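Local coordinates for protein TssK (Serratia sp. FS14, PDB 5Y0E) that probably serves as a trimeric baseplate component of the bacterial type VI secretion system, at residues Thr201-Leu206 with Ser249-Leu254; Asn316-Thr321 with Thr333-Lys338; Gln219-Pro224 with Ser229-Asp234. All coordinates share one frame; numbering follows the deposited sequence.

Contact 1 (Thr201-Leu206 with Ser249-Leu254); sequences TFINDL and SHAYHL
Tyr252 and Ile203 meet where helix 229-253 runs back, close to its C-terminal end, beside the first turns of helix 197-222. The tyrosine side chain can be followed outward from the backbone. Its CB rests against the branch methyl of Ile203, with Tyr252 CB 3.9 Å from Ile203 CG2. That methyl also sits 3.8 Å from Tyr252 CA, so it is pressed to the root of the tyrosine and lies at the ring's edge, near its plane. With CG anti to the backbone N (chi1 177°), the ring is swung along the flank of the facing helix toward Asn204. There Tyr252 CE1 comes 3.6 Å from Asn204 OD1, an oblique approach without a hydrogen bond. The two side chains lie next to each other and point the same way, amide and ring planes 25° apart. Farther out, Tyr252 OH is 4.1 Å from Asn204 OD1. On its far side from Asn204, Tyr252 CD2 lies 3.8 Å above the plane of the His253 ring, over its centre, and ND1 of that ring donates back to Ser249 O.

Ala251, one residue earlier, adds a looser apolar contact: its CB lies 4.4 Å from Ile203 CG2. Ile203 also packs on Leu262 of helix 259-273, while His250 NE2 is hydrogen-bonded to Glu260 of the second subunit. The local axes approach to 9.6 Å and run at 143° to each other, the splayed antiparallel pairing of a helical hairpin within the helical region of TssK.

Contact 2 (Asn316-Thr321 with Thr333-Lys338); sequences NAIQLT and TVQDTK
Ile318 and Gln335 cross at about a right angle at the open end of a beta hairpin, where the first strand begins and the second has ended. Strands 317-324 and 329-333 form this antiparallel hairpin within the larger C-terminal sheet, and residues 333-338 carry the chain from its second strand toward helix 339-342. The glutamine reaches across to the Ile318 side chain of the first strand: its CG lies between the backbone N and the carbonyl carbon (chi1 74°), and the chain is extended beyond it (chi2 175°), which carries the amide as far as the isoleucine. Gln335 NE2 ends 4.1 Å from Ile318 CG2, and its distance to Ile318 CD1 is the same. The amide nitrogen thus lies equally close to two methyl carbons, one at the branch and one at the tip, in a van der Waals contact that involves no hydrogen bond.

Leu320 makes the other half of the interface in a different way. Its CG lies 3.9 Å from Thr333 O, so the branch point faces a main-chain carbonyl, while Leu320 CD2 meets Val334 CG1 methyl to methyl at 4.2 Å. The CA atoms of Leu320 and Val334 are 7.0 Å apart, and no hydrogen bond joins the two segments directly. Among the backbone bonds nearby, Ile318 and Leu320 pair with Ala441 and Phe439 of strand 436-443, and Val334 with Ser422. Met339 touches both Ile318 and Val334, so the following helix touches one side chain from each segment.

Beyond these side chains, the chain is prepared for that helix by a capping bond, in which Lys338 N donates to Asp336 OD1 at 2.6 Å, nearly straight at 171° and approaching from above the carboxylate plane.

Contact 3 (Gln219-Pro224 with Ser229-Asp234); sequences QRLLQP and SSEMVD
Leu221 turns its CG anti to the carbonyl carbon (chi1 -76°), and Glu231 holds its CG anti to the backbone N (chi1 -176°) with an extended chain beyond; these torsions send the two side chains into the gap between their helices from opposite sides. The setting is the closed end of an antiparallel helical hairpin, in which helix 197-222 and helix 229-253 are joined by a short loop. The side chains do not meet head on but slide past each other in opposite directions. Leu221 CD2 consequently lies against the aliphatic part of the glutamate, 3.8 Å from Glu231 CG, and is 4.1 Å from Glu231 OE1. The methylene part of an acidic residue here does the work of an apolar one, while the carboxylate is carried on toward the connecting loop.

The second methyl faces the next turn of the helix: Leu221 CD1 is 4.2 Å from the main-chain Asp234 O. Leu221 CD2 marginally reaches Asp234 CB at 4.5 Å. The leucine is buried, and Phe235 and Leu238 farther along helix 229-253 extend its apolar surroundings. Opposite charges lie to one side of the pair without touching, Arg220 NE remaining 6.4 Å from Asp234 OD2, a separation at which any attraction would be modest.

The outward surfaces of this hairpin end are used for assembly. Leu222 packs on Ala278 of the second subunit, where Arg395 O accepts a hydrogen bond from Gln223 NE2, and Met232 touches Met232 of the third subunit. Within the chain, the loop is fastened to the same glutamate that packs on Leu221: Glu231 OE2 accepts a hydrogen bond from Gly227 N.

In the fold
Contacts 1 and 3 join the same two helices, 197-222 and 229-253, at opposite ends of the hairpin; contact 3 is nested within the loop that contact 1 closes, and their centres lie 27 Å apart. Contact 1 is near the centre of the chain, contact 3 about 34 Å from it, yet both adjoin the second subunit. Contact 2 belongs to the antiparallel sheet and touches no other chain of the assembly. All three are partly buried and lack a hydrogen bond between their segments. Their chemistry differs: a methyl at an aromatic edge in contact 1, aliphatic carbons against an amide nitrogen, a carbonyl and a valine methyl in contact 2, a leucine along a glutamate's methylene in contact 3.

Contact 1 (Thr201-Leu206 with Ser249-Leu254)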
loop_
_atom_site.group_PDB
_atom_site.type_symbol
_atom_site.label_atom_id
_atom_site.label_comp_id
_atom_site.label_asym_id
_atom_site.label_seq_id
_atom_site.Cartn_x
_atom_site.Cartn_y
_atom_site.Cartn_z
ATOM N N THR A 201 -2.262 2.460 17.188
ATOM C CA THR A 201 -2.034 1.191 17.850
ATOM C C THR A 201 -2.500 0.007 17.003
ATOM O O THR A 201 -1.929 -1.066 17.110
ATOM C CB THR A 201 -2.693 1.196 19.232
ATOM O OG1 THR A 201 -4.027 1.648 19.113
ATOM C CG2 THR A 201 -1.970 2.153 20.154
ATOM N N PHE A 202 -3.505 0.175 16.155
ATOM C CA PHE A 202 -3.776 -0.837 15.143
ATOM C C PHE A 202 -2.512 -1.181 14.375
ATOM O O PHE A 202 -2.160 -2.352 14.216
ATOM C CB PHE A 202 -4.838 -0.357 14.159
ATOM C CG PHE A 202 -6.217 -0.337 14.705
ATOM C CD1 PHE A 202 -6.626 -1.260 15.644
ATOM C CD2 PHE A 202 -7.127 0.591 14.263
ATOM C CE1 PHE A 202 -7.907 -1.244 16.126
ATOM C CE2 PHE A 202 -8.411 0.609 14.765
ATOM C CZ PHE A 202 -8.791 -0.305 15.688
ATOM N N ILE A 203 -1.810 -0.157 13.893
ATOM C CA ILE A 203 -0.588 -0.401 13.148
ATOM C C ILE A 203 0.440 -1.071 14.037
ATOM O O ILE A 203 1.054 -2.072 13.669
ATOM C CB ILE A 203 -0.046 0.910 12.564
ATOM C CG1 ILE A 203 -1.030 1.499 11.571
ATOM C CG2 ILE A 203 1.294 0.693 11.916
ATOM C CD1 ILE A 203 -0.582 2.873 11.085
ATOM N N ASN A 204 0.632 -0.533 15.226
ATOM C CA ASN A 204 1.684 -1.047 16.072
ATOM C C ASN A 204 1.378 -2.466 16.523
ATOM O O ASN A 204 2.271 -3.314 16.571
ATOM C CB ASN A 204 1.891 -0.096 17.242
ATOM C CG ASN A 204 2.995 -0.521 18.137
ATOM O OD1 ASN A 204 4.145 -0.663 17.735
ATOM N ND2 ASN A 204 2.654 -0.737 19.374
ATOM N N ASP A 205 0.117 -2.757 16.808
ATOM C CA ASP A 205 -0.258 -4.118 17.157
ATOM C C ASP A 205 -0.039 -5.076 16.001
ATOM O O ASP A 205 0.531 -6.152 16.177
ATOM C CB ASP A 205 -1.709 -4.163 17.601
ATOM C CG ASP A 205 -1.908 -3.579 18.958
ATOM O OD1 ASP A 205 -0.943 -3.516 19.732
ATOM O OD2 ASP A 205 -3.033 -3.178 19.248
ATOM N N LEU A 206 -0.510 -4.719 14.814
ATOM C CA LEU A 206 -0.376 -5.638 13.696
ATOM C C LEU A 206 1.089 -5.928 13.391
ATOM O O LEU A 206 1.451 -7.056 13.042
ATOM C CB LEU A 206 -1.087 -5.080 12.478
ATOM C CG LEU A 206 -0.917 -5.947 11.251
ATOM C CD1 LEU A 206 -1.527 -7.303 11.519
ATOM C CD2 LEU A 206 -1.548 -5.309 10.052
ATOM N N SER A 249 5.630 -2.046 8.163
ATOM C CA SER A 249 6.784 -1.221 8.498
ATOM C C SER A 249 6.711 0.134 7.815
ATOM O O SER A 249 6.937 1.170 8.435
ATOM C CB SER A 249 8.060 -1.926 8.081
ATOM O OG SER A 249 9.150 -1.278 8.660
ATOM N N HIS A 250 6.415 0.140 6.530
ATOM C CA HIS A 250 6.256 1.403 5.842
ATOM C C HIS A 250 5.156 2.231 6.486
ATOM O O HIS A 250 5.331 3.421 6.745
ATOM C CB HIS A 250 5.957 1.152 4.370
ATOM C CG HIS A 250 6.054 2.376 3.526
ATOM N ND1 HIS A 250 7.259 2.958 3.201
ATOM C CD2 HIS A 250 5.100 3.140 2.959
ATOM C CE1 HIS A 250 7.038 4.018 2.453
ATOM N NE2 HIS A 250 5.735 4.156 2.299
ATOM N N ALA A 251 4.009 1.609 6.753
ATOM C CA ALA A 251 2.918 2.316 7.409
ATOM C C ALA A 251 3.352 2.863 8.753
ATOM O O ALA A 251 3.068 4.011 9.092
ATOM C CB ALA A 251 1.728 1.378 7.575
ATOM N N TYR A 252 4.058 2.058 9.520
ATOM C CA TYR A 252 4.462 2.452 10.854
ATOM C C TYR A 252 5.382 3.655 10.833
ATOM O O TYR A 252 5.350 4.477 11.744
ATOM C CB TYR A 252 5.137 1.262 11.512
ATOM C CG TYR A 252 5.698 1.472 12.876
ATOM C CD1 TYR A 252 4.885 1.415 13.986
ATOM C CD2 TYR A 252 7.059 1.651 13.067
ATOM C CE1 TYR A 252 5.388 1.569 15.241
ATOM C CE2 TYR A 252 7.574 1.804 14.325
ATOM C CZ TYR A 252 6.724 1.761 15.409
ATOM O OH TYR A 252 7.207 1.914 16.673
ATOM N N HIS A 253 6.208 3.778 9.814
ATOM C CA HIS A 253 7.175 4.856 9.787
ATOM C C HIS A 253 6.703 6.083 9.029
ATOM O O HIS A 253 7.253 7.158 9.242
ATOM C CB HIS A 253 8.481 4.354 9.207
ATOM C CG HIS A 253 9.293 3.553 10.165
ATOM N ND1 HIS A 253 9.488 2.201 10.026
ATOM C CD2 HIS A 253 9.960 3.910 11.284
ATOM C CE1 HIS A 253 10.254 1.762 11.007
ATOM N NE2 HIS A 253 10.549 2.780 11.787
ATOM N N LEU A 254 5.689 5.966 8.188
ATOM C CA LEU A 254 5.217 7.122 7.450
ATOM C C LEU A 254 4.740 8.201 8.401
ATOM O O LEU A 254 4.046 7.929 9.376
ATOM C CB LEU A 254 4.085 6.733 6.521
ATOM C CG LEU A 254 4.413 6.155 5.159
ATOM C CD1 LEU A 254 3.148 5.818 4.431
ATOM C CD2 LEU A 254 5.173 7.153 4.383
#

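Contact 2 (Asn316-Thr321 with Thr333-Lys338)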
loop_
_atom_site.group_PDB
_atom_site.type_symbol
_atom_site.label_atom_id
_atom_site.label_comp_id
_atom_site.label_asym_id
_atom_site.label_seq_id
_atom_site.Cartn_x
_atom_site.Cartn_y
_atom_site.Cartn_z
ATOM N N ASN A 316 -6.840 -15.894 26.058
ATOM C CA ASN A 316 -6.246 -16.472 27.256
ATOM C C ASN A 316 -4.804 -16.054 27.454
ATOM O O ASN A 316 -4.278 -16.213 28.557
ATOM C CB ASN A 316 -6.301 -17.987 27.200
ATOM C CG ASN A 316 -7.697 -18.507 27.289
ATOM O OD1 ASN A 316 -8.645 -17.739 27.420
ATOM N ND2 ASN A 316 -7.843 -19.813 27.198
ATOM N N ALA A 317 -4.154 -15.529 26.420
ATOM C CA ALA A 317 -2.740 -15.214 26.479
ATOM C C ALA A 317 -2.423 -14.210 25.389
ATOM O O ALA A 317 -3.162 -14.084 24.417
ATOM C CB ALA A 317 -1.887 -16.471 26.319
ATOM N N ILE A 318 -1.340 -13.473 25.570
ATOM C CA ILE A 318 -0.918 -12.448 24.649
ATOM C C ILE A 318 0.574 -12.389 24.636
ATOM O O ILE A 318 1.170 -12.324 25.657
ATOM C CB ILE A 318 -1.459 -11.092 25.095
ATOM C CG1 ILE A 318 -2.906 -10.958 24.704
ATOM C CG2 ILE A 318 -0.734 -9.968 24.422
ATOM C CD1 ILE A 318 -3.628 -9.901 25.475
ATOM N N GLN A 319 1.187 -12.406 23.472
ATOM C CA GLN A 319 2.623 -12.380 23.404
ATOM C C GLN A 319 3.142 -10.971 23.460
ATOM O O GLN A 319 2.560 -10.089 22.917
ATOM C CB GLN A 319 3.088 -13.060 22.137
ATOM C CG GLN A 319 4.573 -13.201 22.005
ATOM C CD GLN A 319 4.951 -14.106 20.884
ATOM O OE1 GLN A 319 4.113 -14.596 20.182
ATOM N NE2 GLN A 319 6.215 -14.324 20.713
ATOM N N LEU A 320 4.254 -10.759 24.122
ATOM C CA LEU A 320 4.791 -9.439 24.196
ATOM C C LEU A 320 6.054 -9.407 23.397
ATOM O O LEU A 320 6.862 -10.272 23.513
ATOM C CB LEU A 320 5.104 -9.097 25.631
ATOM C CG LEU A 320 4.057 -8.361 26.440
ATOM C CD1 LEU A 320 2.698 -8.998 26.341
ATOM C CD2 LEU A 320 4.496 -8.337 27.881
ATOM N N THR A 321 6.228 -8.391 22.586
ATOM C CA THR A 321 7.405 -8.282 21.773
ATOM C C THR A 321 8.593 -7.769 22.542
ATOM O O THR A 321 8.529 -6.744 23.164
ATOM C CB THR A 321 7.168 -7.314 20.626
ATOM O OG1 THR A 321 5.851 -7.496 20.121
ATOM C CG2 THR A 321 8.146 -7.552 19.533
ATOM N N THR A 333 6.992 -3.674 26.243
ATOM C CA THR A 333 5.970 -2.784 26.711
ATOM C C THR A 333 4.736 -3.605 26.919
ATOM O O THR A 333 4.441 -4.464 26.142
ATOM C CB THR A 333 5.675 -1.698 25.691
ATOM O OG1 THR A 333 4.772 -2.196 24.705
ATOM C CG2 THR A 333 6.948 -1.272 25.015
ATOM N N VAL A 334 3.969 -3.316 27.945
ATOM C CA VAL A 334 2.721 -4.016 28.147
ATOM C C VAL A 334 1.649 -3.080 27.670
ATOM O O VAL A 334 1.770 -1.885 27.832
ATOM C CB VAL A 334 2.483 -4.270 29.605
ATOM C CG1 VAL A 334 3.723 -4.865 30.202
ATOM C CG2 VAL A 334 2.186 -2.958 30.279
ATOM N N GLN A 335 0.572 -3.598 27.109
ATOM C CA GLN A 335 -0.453 -2.708 26.564
ATOM C C GLN A 335 -1.555 -2.276 27.487
ATOM O O GLN A 335 -2.575 -1.805 27.020
ATOM C CB GLN A 335 -1.104 -3.345 25.350
ATOM C CG GLN A 335 -2.039 -4.471 25.710
ATOM C CD GLN A 335 -2.773 -5.028 24.515
ATOM O OE1 GLN A 335 -3.678 -4.397 23.981
ATOM N NE2 GLN A 335 -2.389 -6.234 24.094
ATOM N N ASP A 336 -1.346 -2.393 28.784
ATOM C CA ASP A 336 -2.385 -2.052 29.720
ATOM C C ASP A 336 -1.833 -1.874 31.097
ATOM O O ASP A 336 -0.805 -2.420 31.430
ATOM C CB ASP A 336 -3.343 -3.228 29.788
ATOM C CG ASP A 336 -4.686 -2.841 30.255
ATOM O OD1 ASP A 336 -4.757 -2.115 31.244
ATOM O OD2 ASP A 336 -5.674 -3.251 29.639
ATOM N N THR A 337 -2.509 -1.096 31.912
ATOM C CA THR A 337 -2.097 -0.964 33.286
ATOM C C THR A 337 -2.746 -2.083 34.098
ATOM O O THR A 337 -2.318 -2.384 35.204
ATOM C CB THR A 337 -2.503 0.377 33.874
ATOM O OG1 THR A 337 -3.902 0.593 33.658
ATOM C CG2 THR A 337 -1.724 1.479 33.207
ATOM N N LYS A 338 -3.791 -2.693 33.551
ATOM C CA LYS A 338 -4.469 -3.776 34.213
ATOM C C LYS A 338 -3.673 -5.032 33.986
ATOM O O LYS A 338 -3.575 -5.886 34.856
ATOM C CB LYS A 338 -5.866 -3.965 33.625
ATOM C CG LYS A 338 -6.816 -2.815 33.899
ATOM C CD LYS A 338 -8.176 -3.051 33.270
ATOM C CE LYS A 338 -9.131 -1.903 33.571
ATOM N NZ LYS A 338 -10.463 -2.106 32.943
#

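Contact 3 (Gln219-Pro224 with Ser229-Asp234)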
loop_
_atom_site.group_PDB
_atom_site.type_symbol
_atom_site.label_atom_id
_atom_site.label_comp_id
_atom_site.label_asym_id
_atom_site.label_seq_id
_atom_site.Cartn_x
_atom_site.Cartn_y
_atom_site.Cartn_z
ATOM N N GLN A 219 11.582 -20.146 12.042
ATOM C CA GLN A 219 12.404 -21.079 12.747
ATOM C C GLN A 219 11.965 -22.517 12.585
ATOM O O GLN A 219 12.769 -23.401 12.630
ATOM C CB GLN A 219 12.499 -20.676 14.198
ATOM C CG GLN A 219 13.195 -19.348 14.346
ATOM C CD GLN A 219 13.658 -19.070 15.746
ATOM O OE1 GLN A 219 12.983 -18.397 16.500
ATOM N NE2 GLN A 219 14.820 -19.575 16.091
ATOM N N ARG A 220 10.681 -22.741 12.402
ATOM C CA ARG A 220 10.166 -24.053 12.197
ATOM C C ARG A 220 10.488 -24.498 10.781
ATOM O O ARG A 220 10.835 -25.612 10.557
ATOM C CB ARG A 220 8.677 -24.055 12.473
ATOM C CG ARG A 220 7.890 -25.134 11.789
ATOM C CD ARG A 220 8.127 -26.467 12.415
ATOM N NE ARG A 220 7.593 -26.524 13.743
ATOM C CZ ARG A 220 8.140 -27.209 14.716
ATOM N NH1 ARG A 220 7.607 -27.210 15.898
ATOM N NH2 ARG A 220 9.226 -27.887 14.493
ATOM N N LEU A 221 10.459 -23.586 9.837
ATOM C CA LEU A 221 10.766 -23.920 8.472
ATOM C C LEU A 221 12.247 -24.065 8.178
ATOM O O LEU A 221 12.605 -24.545 7.147
ATOM C CB LEU A 221 10.120 -22.946 7.511
ATOM C CG LEU A 221 8.640 -23.153 7.310
ATOM C CD1 LEU A 221 8.006 -21.895 6.797
ATOM C CD2 LEU A 221 8.346 -24.297 6.393
ATOM N N LEU A 222 13.100 -23.647 9.090
ATOM C CA LEU A 222 14.510 -23.826 8.956
ATOM C C LEU A 222 14.808 -25.288 9.087
ATOM O O LEU A 222 15.647 -25.797 8.401
ATOM C CB LEU A 222 15.231 -23.142 10.089
ATOM C CG LEU A 222 15.444 -21.659 10.021
ATOM C CD1 LEU A 222 16.537 -21.272 10.981
ATOM C CD2 LEU A 222 15.762 -21.237 8.613
ATOM N N GLN A 223 14.144 -25.949 10.016
ATOM C CA GLN A 223 14.335 -27.360 10.246
ATOM C C GLN A 223 13.701 -28.116 9.154
ATOM O O GLN A 223 12.633 -27.786 8.725
ATOM C CB GLN A 223 13.682 -27.772 11.523
ATOM C CG GLN A 223 13.838 -26.746 12.592
ATOM C CD GLN A 223 13.704 -27.341 13.937
ATOM O OE1 GLN A 223 12.709 -27.951 14.249
ATOM N NE2 GLN A 223 14.712 -27.176 14.744
ATOM N N PRO A 224 14.365 -29.159 8.691
ATOM C CA PRO A 224 13.765 -29.901 7.604
ATOM C C PRO A 224 12.523 -30.604 8.083
ATOM O O PRO A 224 12.465 -31.088 9.197
ATOM C CB PRO A 224 14.850 -30.881 7.220
ATOM C CG PRO A 224 15.661 -31.030 8.424
ATOM C CD PRO A 224 15.647 -29.722 9.104
ATOM N N SER A 229 2.492 -31.366 1.692
ATOM C CA SER A 229 1.672 -30.206 1.430
ATOM C C SER A 229 1.443 -29.326 2.635
ATOM O O SER A 229 1.257 -28.148 2.517
ATOM C CB SER A 229 0.357 -30.615 0.790
ATOM O OG SER A 229 -0.630 -30.821 1.739
ATOM N N SER A 230 1.502 -29.895 3.813
ATOM C CA SER A 230 1.291 -29.117 4.992
ATOM C C SER A 230 2.455 -28.156 5.248
ATOM O O SER A 230 2.266 -27.091 5.748
ATOM C CB SER A 230 0.947 -30.030 6.156
ATOM O OG SER A 230 0.779 -29.314 7.334
ATOM N N GLU A 231 3.656 -28.538 4.866
ATOM C CA GLU A 231 4.797 -27.675 5.005
ATOM C C GLU A 231 4.731 -26.587 3.943
ATOM O O GLU A 231 5.111 -25.490 4.169
ATOM C CB GLU A 231 6.063 -28.472 4.873
ATOM C CG GLU A 231 7.297 -27.657 5.097
ATOM C CD GLU A 231 8.534 -28.472 4.970
ATOM O OE1 GLU A 231 9.607 -28.016 5.358
ATOM O OE2 GLU A 231 8.431 -29.585 4.491
ATOM N N MET A 232 4.182 -26.896 2.792
ATOM C CA MET A 232 4.043 -25.911 1.760
ATOM C C MET A 232 3.041 -24.857 2.156
ATOM O O MET A 232 3.209 -23.714 1.862
ATOM C CB MET A 232 3.638 -26.545 0.447
ATOM C CG MET A 232 4.713 -27.375 -0.188
ATOM S SD MET A 232 6.149 -26.474 -0.726
ATOM C CE MET A 232 7.347 -26.914 0.498
ATOM N N VAL A 233 1.993 -25.265 2.840
ATOM C CA VAL A 233 0.987 -24.359 3.302
ATOM C C VAL A 233 1.614 -23.396 4.273
ATOM O O VAL A 233 1.395 -22.233 4.195
ATOM C CB VAL A 233 -0.172 -25.112 3.963
ATOM C CG1 VAL A 233 -1.058 -24.172 4.724
ATOM C CG2 VAL A 233 -0.982 -25.836 2.925
ATOM N N ASP A 234 2.401 -23.896 5.191
ATOM C CA ASP A 234 3.068 -23.057 6.130
ATOM C C ASP A 234 3.973 -22.083 5.434
ATOM O O ASP A 234 4.011 -20.951 5.784
ATOM C CB ASP A 234 3.915 -23.886 7.055
ATOM C CG ASP A 234 3.131 -24.541 8.106
ATOM O OD1 ASP A 234 1.970 -24.212 8.284
ATOM O OD2 ASP A 234 3.679 -25.408 8.766
#